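Long-range contacts in glycosyl hydrolase family 61, 2 protein (Heterobasidion irregulare TC 32-1, PDB 5NNS), which uses a copper centre to cleave crystalline and amorphous polysaccharides oxidatively, using a reducing agent, with O2 or H2O2 as cosubstrate, giving C1-oxidised products: residues Gln26-Arg31 and Ala59-Ala63; Ile140-Leu144 and Ala221-Gly225; Gly117-Ser121 and Ile204-Ser208. The contacts are given in a common frame with arbitrary orientation. Residue numbers count along the deposited sequence, not the author numbering.

Interaction 1: residues Gln26-Arg31 and Ala59-Ala63; sequences QSTIQR and AQKSA
Three hydrogen bonds join Q26-R31 to A59-A63: S27 OG donates to A59 O at 2.6 Å, K61 N donates to T28 O at 3.0 Å and nearly straight, and the K61 ammonium NZ makes a weak bond to S27 O at 3.1 Å. Both segments lie in the long loop after strand 12-15 of the AA9 beta-sandwich, the second running into strand 63-66 at A63. They run side by side in the same direction without forming a regular sheet. The CA atoms of S27 and A59 are 4.9 Å apart and those of I29 and K61 4.3 Å, close enough for a CA-H...O contact from I29 CA to K61 O at 3.4 Å.

The first segment is extended up to T28 and then bends at I29 (phi/psi -69/-20). There T28 OG1 accepts from Q30 N at 2.8 Å, an ST turn that suits threonine, whose hydroxyl also bonds to N15. Q60 folds back with chi1 t and chi2 p, and its OE1 is held by L56. K61 stretches its long chain along the partner backbone, CE 3.5 Å from S27 OG. The branched I29 fills the apolar side, also touching Y7 and L9 of strand 4-9 and Y14 of strand 12-15. With chi1 p, its CG2 lies 3.7 Å from K61 CB, and its CD1 meets A63 CB, small enough to fit, at 4.0 Å.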
ATOM      1  N   GLN A  26     -15.865  -3.379 -15.467  1.00 25.27           N
ATOM      2  CA  GLN A  26     -14.870  -4.020 -14.607  1.00 24.21           C
ATOM      3  C   GLN A  26     -15.496  -4.346 -13.256  1.00 23.80           C
ATOM      4  O   GLN A  26     -16.378  -3.630 -12.780  1.00 24.24           O
ATOM      5  CB  GLN A  26     -13.630  -3.132 -14.443  1.00 24.01           C
ATOM      6  CG  GLN A  26     -12.930  -2.810 -15.759  1.00 23.44           C
ATOM      7  CD  GLN A  26     -11.459  -2.441 -15.598  1.00 23.27           C
ATOM      8  OE1 GLN A  26     -10.702  -3.140 -14.927  1.00 23.13           O
ATOM      9  NE2 GLN A  26     -11.047  -1.352 -16.232  1.00 22.81           N
ATOM     10  N   SER A  27     -15.055  -5.446 -12.656  1.00 23.02           N
ATOM     11  CA  SER A  27     -15.535  -5.865 -11.348  1.00 21.83           C
ATOM     12  C   SER A  27     -14.371  -6.466 -10.570  1.00 21.51           C
ATOM     13  O   SER A  27     -13.738  -7.422 -11.024  1.00 20.95           O
ATOM     14  CB  SER A  27     -16.673  -6.877 -11.490  1.00 21.50           C
ATOM     15  OG  SER A  27     -17.394  -6.981 -10.276  1.00 20.95           O
ATOM     16  N   THR A  28     -14.086  -5.893  -9.406  1.00 21.08           N
ATOM     17  CA  THR A  28     -12.937  -6.304  -8.611  1.00 21.04           C
ATOM     18  C   THR A  28     -13.068  -5.871  -7.161  1.00 20.60           C
ATOM     19  O   THR A  28     -13.836  -4.961  -6.838  1.00 20.63           O
ATOM     20  CB  THR A  28     -11.613  -5.748  -9.201  1.00 21.45           C
ATOM     21  OG1 THR A  28     -10.541  -5.936  -8.266  1.00 21.58           O
ATOM     22  CG2 THR A  28     -11.728  -4.262  -9.541  1.00 21.80           C
ATOM     23  N   ILE A  29     -12.303  -6.529  -6.294  1.00 20.12           N
ATOM     24  CA  ILE A  29     -12.139  -6.064  -4.915  1.00 19.64           C
ATOM     25  C   ILE A  29     -11.327  -4.764  -4.835  1.00 18.95           C
ATOM     26  O   ILE A  29     -11.391  -4.049  -3.830  1.00 19.07           O
ATOM     27  CB  ILE A  29     -11.513  -7.134  -3.989  1.00 19.92           C
ATOM     28  CG1 ILE A  29     -10.092  -7.532  -4.432  1.00 19.82           C
ATOM     29  CG2 ILE A  29     -12.424  -8.351  -3.905  1.00 19.76           C
ATOM     30  CD1 ILE A  29      -9.325  -8.270  -3.356  1.00 19.99           C
ATOM     31  N   GLN A  30     -10.572  -4.474  -5.894  1.00 18.20           N
ATOM     32  CA  GLN A  30      -9.652  -3.349  -5.927  1.00 17.94           C
ATOM     33  C   GLN A  30     -10.339  -2.039  -6.318  1.00 17.94           C
ATOM     34  O   GLN A  30     -11.243  -2.034  -7.156  1.00 18.47           O
ATOM     35  CB  GLN A  30      -8.525  -3.644  -6.914  1.00 17.51           C
ATOM     36  CG  GLN A  30      -7.237  -2.921  -6.593  1.00 17.28           C
ATOM     37  CD  GLN A  30      -6.140  -3.209  -7.580  1.00 16.97           C
ATOM     38  OE1 GLN A  30      -6.384  -3.292  -8.788  1.00 16.56           O
ATOM     39  NE2 GLN A  30      -4.915  -3.344  -7.080  1.00 16.40           N
ATOM     40  N   ARG A  31      -9.896  -0.937  -5.709  1.00 17.63           N
ATOM     41  CA  ARG A  31     -10.335   0.403  -6.095  1.00 17.26           C
ATOM     42  C   ARG A  31      -9.708   0.794  -7.429  1.00 17.11           C
ATOM     43  O   ARG A  31      -8.610   0.336  -7.772  1.00 16.80           O
ATOM     44  CB  ARG A  31      -9.975   1.443  -5.022  1.00 17.36           C
ATOM     45  CG  ARG A  31     -10.768   1.331  -3.727  1.00 17.14           C
ATOM     46  CD  ARG A  31     -12.271   1.368  -3.977  1.00 17.15           C
ATOM     47  NE  ARG A  31     -13.036   1.759  -2.791  1.00 17.00           N
ATOM     48  CZ  ARG A  31     -13.279   3.014  -2.400  1.00 16.76           C
ATOM     49  NH1 ARG A  31     -12.816   4.063  -3.081  1.00 16.71           N
ATOM     50  NH2 ARG A  31     -13.996   3.224  -1.304  1.00 16.92           N
ATOM     51  N   ALA A  59     -20.651  -2.986  -9.083  1.00 27.99           N
ATOM     52  CA  ALA A  59     -19.583  -3.906  -9.509  1.00 28.47           C
ATOM     53  C   ALA A  59     -18.435  -4.055  -8.490  1.00 28.40           C
ATOM     54  O   ALA A  59     -17.557  -4.907  -8.676  1.00 28.27           O
ATOM     55  CB  ALA A  59     -19.027  -3.479 -10.863  1.00 28.60           C
ATOM     56  N   GLN A  60     -18.438  -3.243  -7.427  1.00 27.80           N
ATOM     57  CA  GLN A  60     -17.387  -3.282  -6.409  1.00 26.94           C
ATOM     58  C   GLN A  60     -17.520  -4.536  -5.556  1.00 26.82           C
ATOM     59  O   GLN A  60     -18.576  -4.776  -4.973  1.00 26.95           O
ATOM     60  CB  GLN A  60     -17.471  -2.041  -5.510  1.00 26.44           C
ATOM     61  CG  GLN A  60     -16.321  -1.879  -4.516  1.00 26.73           C
ATOM     62  CD  GLN A  60     -14.978  -1.667  -5.192  1.00 26.16           C
ATOM     63  OE1 GLN A  60     -14.837  -0.800  -6.047  1.00 26.23           O
ATOM     64  NE2 GLN A  60     -13.987  -2.458  -4.805  1.00 25.93           N
ATOM     65  N   LYS A  61     -16.449  -5.325  -5.486  1.00 26.46           N
ATOM     66  CA  LYS A  61     -16.401  -6.514  -4.635  1.00 26.51           C
ATOM     67  C   LYS A  61     -15.627  -6.222  -3.344  1.00 25.46           C
ATOM     68  O   LYS A  61     -14.975  -5.183  -3.227  1.00 24.82           O
ATOM     69  CB  LYS A  61     -15.750  -7.685  -5.380  1.00 27.75           C
ATOM     70  CG  LYS A  61     -16.311  -7.975  -6.776  1.00 28.73           C
ATOM     71  CD  LYS A  61     -16.205  -9.465  -7.119  1.00 29.99           C
ATOM     72  CE  LYS A  61     -16.165  -9.752  -8.619  1.00 30.82           C
ATOM     73  NZ  LYS A  61     -14.783  -9.758  -9.194  1.00 31.49           N
ATOM     74  N   SER A  62     -15.741  -7.134  -2.376  1.00 25.01           N
ATOM     75  CA  SER A  62     -14.905  -7.155  -1.162  1.00 24.95           C
ATOM     76  C   SER A  62     -14.456  -8.597  -0.881  1.00 24.69           C
ATOM     77  O   SER A  62     -15.229  -9.532  -1.068  1.00 25.16           O
ATOM     78  CB  SER A  62     -15.667  -6.622   0.060  1.00 24.82           C
ATOM     79  OG  SER A  62     -15.973  -5.243  -0.049  1.00 24.97           O
ATOM     80  N   ALA A  63     -13.215  -8.773  -0.426  1.00 24.20           N
ATOM     81  CA  ALA A  63     -12.689 -10.097  -0.092  1.00 23.35           C
ATOM     82  C   ALA A  63     -12.924 -10.373   1.382  1.00 22.90           C
ATOM     83  O   ALA A  63     -12.470  -9.611   2.234  1.00 21.33           O
ATOM     84  CB  ALA A  63     -11.208 -10.178  -0.409  1.00 23.39           C
TER

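Interaction 2: residues Ile140-Leu144 and Ala221-Gly225; sequences IPSSL and AVWQG
This is a small van der Waals contact, without a hydrogen bond across it, in which the C-terminal tail of the chain packs against the turn that leads from strand 135-139 to strand 147-157. About 211 Å² is buried, both sides summed. Residues P141 to L144 form a type I beta turn: S142 (phi/psi -51/-39) and S143 (-83/-10) occupy its centre, and L144 N donates to P141 O at 3.1 Å. Small serines suit these turn positions, while P141 stiffens the entry with its fixed phi of -52°.

The tail A221-G225 approaches in irregular, mostly extended form, its closest CA atom to the turn being that of G225, 5.2 Å from P141 CA. W223, with chi1 t and chi2 near 78°, sends the six-membered part of its indole to the turn. W223 CZ3 meets P141 CB at 4.0 Å and L144 CD1 at 3.9 Å, and W223 CH2 lies 4.0 Å from S143 OG. F107 and an edge-to-face Y187 also pack on the indole, a broad apolar plate able to serve several neighbours. P141 CB rests 3.8 Å from Q224 O. S143, chi1 p, brings OG within 3.2 Å of G225 CA; this buried hydroxyl has no hydrogen-bond partner in the model, but serine is small enough to fit there. A CB on residue 225 would clash with it, and the phi of 136° would strain any other residue.

Strand 135-139 lies in the four-stranded sheet and strand 147-157 in the six-stranded one, so the C-terminal tail packs on a sheet-to-sheet connection of the AA9 beta-sandwich.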
ATOM      1  N   ILE A 140      -2.637 -10.348   7.784  1.00 18.82           N
ATOM      2  CA  ILE A 140      -3.521  -9.424   8.495  1.00 18.74           C
ATOM      3  C   ILE A 140      -3.344  -9.717   9.986  1.00 18.83           C
ATOM      4  O   ILE A 140      -3.343 -10.889  10.377  1.00 18.45           O
ATOM      5  CB  ILE A 140      -4.993  -9.607   8.073  1.00 18.71           C
ATOM      6  CG1 ILE A 140      -5.171  -9.157   6.621  1.00 19.01           C
ATOM      7  CG2 ILE A 140      -5.927  -8.826   8.996  1.00 18.65           C
ATOM      8  CD1 ILE A 140      -6.415  -9.707   5.961  1.00 19.51           C
ATOM      9  N   PRO A 141      -3.158  -8.671  10.821  1.00 19.23           N
ATOM     10  CA  PRO A 141      -2.941  -8.941  12.251  1.00 19.70           C
ATOM     11  C   PRO A 141      -4.010  -9.844  12.896  1.00 20.48           C
ATOM     12  O   PRO A 141      -5.212  -9.562  12.776  1.00 19.82           O
ATOM     13  CB  PRO A 141      -2.948  -7.541  12.870  1.00 19.62           C
ATOM     14  CG  PRO A 141      -2.407  -6.669  11.784  1.00 19.45           C
ATOM     15  CD  PRO A 141      -2.908  -7.254  10.490  1.00 19.24           C
ATOM     16  N   SER A 142      -3.552 -10.916  13.556  1.00 21.48           N
ATOM     17  CA  SER A 142      -4.420 -11.921  14.208  1.00 22.13           C
ATOM     18  C   SER A 142      -5.477 -11.323  15.135  1.00 22.39           C
ATOM     19  O   SER A 142      -6.614 -11.797  15.166  1.00 22.38           O
ATOM     20  CB  SER A 142      -3.574 -12.909  15.020  1.00 22.53           C
ATOM     21  OG  SER A 142      -2.605 -13.554  14.209  1.00 23.36           O
ATOM     22  N   SER A 143      -5.093 -10.276  15.867  1.00 22.46           N
ATOM     23  CA  SER A 143      -5.954  -9.631  16.864  1.00 22.74           C
ATOM     24  C   SER A 143      -6.955  -8.594  16.330  1.00 22.78           C
ATOM     25  O   SER A 143      -7.829  -8.150  17.086  1.00 22.17           O
ATOM     26  CB  SER A 143      -5.076  -8.943  17.908  1.00 22.81           C
ATOM     27  OG  SER A 143      -4.328  -7.899  17.309  1.00 23.13           O
ATOM     28  N   LEU A 144      -6.834  -8.206  15.057  1.00 22.56           N
ATOM     29  CA  LEU A 144      -7.588  -7.074  14.511  1.00 22.37           C
ATOM     30  C   LEU A 144      -9.096  -7.250  14.707  1.00 23.02           C
ATOM     31  O   LEU A 144      -9.625  -8.344  14.500  1.00 23.06           O
ATOM     32  CB  LEU A 144      -7.268  -6.896  13.022  1.00 22.15           C
ATOM     33  CG  LEU A 144      -7.924  -5.750  12.248  1.00 21.81           C
ATOM     34  CD1 LEU A 144      -7.529  -4.403  12.828  1.00 21.74           C
ATOM     35  CD2 LEU A 144      -7.550  -5.824  10.773  1.00 21.72           C
ATOM     36  N   ALA A 221       4.783   4.101  12.780  1.00 14.20           N
ATOM     37  CA  ALA A 221       5.312   2.800  13.177  1.00 14.42           C
ATOM     38  C   ALA A 221       4.343   1.700  12.749  1.00 14.58           C
ATOM     39  O   ALA A 221       3.160   1.960  12.476  1.00 13.56           O
ATOM     40  CB  ALA A 221       5.548   2.744  14.680  1.00 14.33           C
ATOM     41  N   VAL A 222       4.871   0.481  12.682  1.00 14.83           N
ATOM     42  CA  VAL A 222       4.097  -0.687  12.282  1.00 15.20           C
ATOM     43  C   VAL A 222       3.298  -1.215  13.473  1.00 15.72           C
ATOM     44  O   VAL A 222       3.833  -1.372  14.574  1.00 15.89           O
ATOM     45  CB  VAL A 222       5.009  -1.790  11.703  1.00 15.08           C
ATOM     46  CG1 VAL A 222       4.217  -3.051  11.369  1.00 15.12           C
ATOM     47  CG2 VAL A 222       5.719  -1.275  10.462  1.00 14.99           C
ATOM     48  N   TRP A 223       2.013  -1.472  13.236  1.00 16.43           N
ATOM     49  CA  TRP A 223       1.123  -2.078  14.218  1.00 16.97           C
ATOM     50  C   TRP A 223       0.915  -3.555  13.861  1.00 17.57           C
ATOM     51  O   TRP A 223       0.167  -3.878  12.938  1.00 17.40           O
ATOM     52  CB  TRP A 223      -0.206  -1.325  14.270  1.00 16.94           C
ATOM     53  CG  TRP A 223      -1.092  -1.770  15.390  1.00 17.38           C
ATOM     54  CD1 TRP A 223      -0.982  -1.435  16.711  1.00 17.64           C
ATOM     55  CD2 TRP A 223      -2.229  -2.635  15.289  1.00 17.67           C
ATOM     56  NE1 TRP A 223      -1.981  -2.040  17.440  1.00 17.72           N
ATOM     57  CE2 TRP A 223      -2.760  -2.783  16.593  1.00 17.81           C
ATOM     58  CE3 TRP A 223      -2.853  -3.298  14.224  1.00 17.65           C
ATOM     59  CZ2 TRP A 223      -3.891  -3.562  16.857  1.00 17.87           C
ATOM     60  CZ3 TRP A 223      -3.968  -4.082  14.486  1.00 17.78           C
ATOM     61  CH2 TRP A 223      -4.479  -4.205  15.793  1.00 17.95           C
ATOM     62  N   GLN A 224       1.590  -4.434  14.602  1.00 18.57           N
ATOM     63  CA  GLN A 224       1.507  -5.884  14.400  1.00 19.52           C
ATOM     64  C   GLN A 224       0.354  -6.595  15.137  1.00 20.11           C
ATOM     65  O   GLN A 224       0.203  -7.806  14.997  1.00 20.52           O
ATOM     66  CB  GLN A 224       2.849  -6.539  14.745  1.00 20.32           C
ATOM     67  CG  GLN A 224       3.900  -6.324  13.670  1.00 20.74           C
ATOM     68  CD  GLN A 224       5.246  -6.893  14.043  1.00 20.94           C
ATOM     69  OE1 GLN A 224       5.884  -6.418  14.968  1.00 20.94           O
ATOM     70  NE2 GLN A 224       5.689  -7.912  13.312  1.00 22.11           N
ATOM     71  N   GLY A 225      -0.451  -5.855  15.904  1.00 20.88           N
ATOM     72  CA  GLY A 225      -1.628  -6.413  16.586  1.00 21.26           C
ATOM     73  C   GLY A 225      -1.759  -5.929  18.015  1.00 21.77           C
ATOM     74  O   GLY A 225      -0.771  -5.529  18.633  1.00 23.25           O
TER

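Interaction 3: residues Gly117-Ser121 and Ile204-Ser208; sequences GTLTS and IDIYS
Two tight bends face each other, with the CA atoms of L119 and I206 the closest across the contact, 5.9 Å apart. In G117-S121 the chain turns at L119 (phi/psi -52/-41) and T120 (-94/-20), and S121 N makes a weak 3.4 Å bond to T118 O. In I204-S208 it is extended at I204 and D205, then curls through I206 (-63/-29) and Y207 (-74/-20), with a similarly weak 3.4 Å bond from S208 N to D205 O.

Side chains reinforce each bend. T118 OG1 and S121 OG share a hydrogen bond of 2.9 Å. D205 OD2 accepts from S208 OG at 2.7 Å, while D205 OD1 receives a weak bond from Y207 N at 3.3 Å and is also held by S161: an acidic group well placed to tie down the curl.

Across the gap the contact is mainly van der Waals, with no hydrogen bond between the segments. L119 (chi1 m, chi2 t) sets CB 4.0 Å from I206 CB and CD1 3.9 Å from I204 CD1, so the three branched aliphatic side chains pack in a buried patch. T120 CG2 approaches I206 O to 3.3 Å and the ring atom Y207 CD1 to 4.2 Å. The tyrosine hydroxyl is engaged by the backbone of H159.

Since D205 and Y207 bind the beta-1,4-glucan, the contact lies beside part of the glucan-binding surface, to which the nearby E210 also belongs, in the long C-terminal loop region of an AA9 monooxygenase.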
ATOM      1  N   GLY A 117      23.248  -2.678   3.704  1.00 16.28           N
ATOM      2  CA  GLY A 117      24.045  -1.946   2.732  1.00 15.88           C
ATOM      3  C   GLY A 117      23.707  -0.471   2.732  1.00 15.63           C
ATOM      4  O   GLY A 117      23.087   0.052   3.666  1.00 14.83           O
ATOM      5  N   THR A 118      24.129   0.198   1.670  1.00 15.77           N
ATOM      6  CA  THR A 118      23.961   1.629   1.545  1.00 16.18           C
ATOM      7  C   THR A 118      22.748   1.922   0.692  1.00 16.53           C
ATOM      8  O   THR A 118      22.231   1.028   0.016  1.00 16.86           O
ATOM      9  CB  THR A 118      25.186   2.272   0.888  1.00 16.07           C
ATOM     10  OG1 THR A 118      25.358   1.722  -0.421  1.00 16.48           O
ATOM     11  CG2 THR A 118      26.441   2.019   1.719  1.00 15.81           C
ATOM     12  N   LEU A 119      22.313   3.178   0.701  1.00 16.75           N
ATOM     13  CA  LEU A 119      21.160   3.596  -0.103  1.00 17.11           C
ATOM     14  C   LEU A 119      21.308   3.180  -1.572  1.00 17.29           C
ATOM     15  O   LEU A 119      20.346   2.726  -2.192  1.00 17.41           O
ATOM     16  CB  LEU A 119      20.959   5.117  -0.026  1.00 17.39           C
ATOM     17  CG  LEU A 119      20.623   5.778   1.316  1.00 17.65           C
ATOM     18  CD1 LEU A 119      20.611   7.291   1.137  1.00 17.83           C
ATOM     19  CD2 LEU A 119      19.287   5.300   1.868  1.00 17.64           C
ATOM     20  N   THR A 120      22.524   3.319  -2.106  1.00 17.51           N
ATOM     21  CA  THR A 120      22.794   3.122  -3.538  1.00 17.69           C
ATOM     22  C   THR A 120      23.257   1.725  -3.976  1.00 17.65           C
ATOM     23  O   THR A 120      23.150   1.401  -5.168  1.00 17.76           O
ATOM     24  CB  THR A 120      23.852   4.125  -4.017  1.00 17.74           C
ATOM     25  OG1 THR A 120      25.044   3.966  -3.234  1.00 18.20           O
ATOM     26  CG2 THR A 120      23.330   5.537  -3.883  1.00 17.95           C
ATOM     27  N   SER A 121      23.775   0.923  -3.039  0.50 17.41           N
ATOM     28  CA  SER A 121      24.241  -0.445  -3.330  0.50 17.28           C
ATOM     29  C   SER A 121      23.644  -1.534  -2.417  0.50 17.23           C
ATOM     30  O   SER A 121      24.052  -2.698  -2.503  0.50 17.61           O
ATOM     31  CB  SER A 121      25.770  -0.501  -3.241  0.50 17.22           C
ATOM     32  OG  SER A 121      26.197  -0.649  -1.898  0.50 17.00           O
ATOM     33  N   ILE A 204      14.638  12.885  -0.932  1.00 11.19           N
ATOM     34  CA  ILE A 204      15.949  12.271  -0.764  1.00 11.40           C
ATOM     35  C   ILE A 204      16.663  12.198  -2.101  1.00 11.66           C
ATOM     36  O   ILE A 204      16.049  11.940  -3.134  1.00 11.54           O
ATOM     37  CB  ILE A 204      15.824  10.862  -0.120  1.00 11.59           C
ATOM     38  CG1 ILE A 204      17.205  10.281   0.223  1.00 11.66           C
ATOM     39  CG2 ILE A 204      15.042   9.898  -1.005  1.00 11.62           C
ATOM     40  CD1 ILE A 204      17.144   9.165   1.241  1.00 11.75           C
ATOM     41  N   ASP A 205      17.960  12.465  -2.069  1.00 12.12           N
ATOM     42  CA  ASP A 205      18.836  12.267  -3.206  1.00 12.54           C
ATOM     43  C   ASP A 205      19.816  11.211  -2.740  1.00 12.66           C
ATOM     44  O   ASP A 205      20.773  11.522  -2.034  1.00 12.82           O
ATOM     45  CB  ASP A 205      19.544  13.582  -3.561  1.00 12.72           C
ATOM     46  CG  ASP A 205      20.612  13.423  -4.649  1.00 12.89           C
ATOM     47  OD1 ASP A 205      20.609  12.422  -5.402  1.00 12.89           O
ATOM     48  OD2 ASP A 205      21.457  14.334  -4.752  1.00 13.10           O
ATOM     49  N   ILE A 206      19.560   9.962  -3.120  1.00 13.10           N
ATOM     50  CA  ILE A 206      20.411   8.830  -2.707  1.00 13.38           C
ATOM     51  C   ILE A 206      21.853   8.942  -3.232  1.00 13.70           C
ATOM     52  O   ILE A 206      22.788   8.472  -2.581  1.00 13.62           O
ATOM     53  CB  ILE A 206      19.801   7.447  -3.083  1.00 13.45           C
ATOM     54  CG1 ILE A 206      19.718   7.242  -4.608  1.00 13.30           C
ATOM     55  CG2 ILE A 206      18.427   7.274  -2.438  1.00 13.49           C
ATOM     56  CD1 ILE A 206      19.229   5.865  -5.005  1.00 13.27           C
ATOM     57  N   TYR A 207      22.019   9.603  -4.380  1.00 14.04           N
ATOM     58  CA  TYR A 207      23.325   9.719  -5.060  1.00 14.41           C
ATOM     59  C   TYR A 207      24.320  10.682  -4.395  1.00 14.81           C
ATOM     60  O   TYR A 207      25.516  10.575  -4.636  1.00 14.98           O
ATOM     61  CB  TYR A 207      23.118  10.070  -6.538  1.00 14.22           C
ATOM     62  CG  TYR A 207      22.118   9.135  -7.170  1.00 14.22           C
ATOM     63  CD1 TYR A 207      22.388   7.766  -7.268  1.00 14.26           C
ATOM     64  CD2 TYR A 207      20.872   9.596  -7.610  1.00 14.04           C
ATOM     65  CE1 TYR A 207      21.455   6.885  -7.810  1.00 14.10           C
ATOM     66  CE2 TYR A 207      19.940   8.723  -8.156  1.00 13.87           C
ATOM     67  CZ  TYR A 207      20.242   7.368  -8.251  1.00 13.77           C
ATOM     68  OH  TYR A 207      19.354   6.472  -8.775  1.00 13.78           O
ATOM     69  N   SER A 208      23.832  11.604  -3.566  1.00 15.21           N
ATOM     70  CA  SER A 208      24.696  12.411  -2.692  1.00 15.66           C
ATOM     71  C   SER A 208      24.845  11.822  -1.278  1.00 15.97           C
ATOM     72  O   SER A 208      25.320  12.507  -0.386  1.00 16.59           O
ATOM     73  CB  SER A 208      24.146  13.834  -2.603  1.00 15.72           C
ATOM     74  OG  SER A 208      24.048  14.409  -3.894  1.00 15.70           O
TER

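Overall arrangement
From the N terminus, interaction 1 comes first and closes completely: the chain leaves R31, makes an excursion of 27 residues without helix or strand, and returns at A59, leading into strand 63-66. The other two contacts cross. Interaction 3 opens at 117-121, after strand 106-116; interaction 2 opens at 140-144, after strand 135-139; the chain then completes the sandwich with strands 147-157 and 165-176, and its long final region settles interaction 3 at 204-208 before interaction 2 at 221-225. That final region is thus fastened twice to earlier loops. Interactions 1 and 3 lie on opposite sides of the chain's centre, their own centres about 38 Å apart, and none of the three touches another.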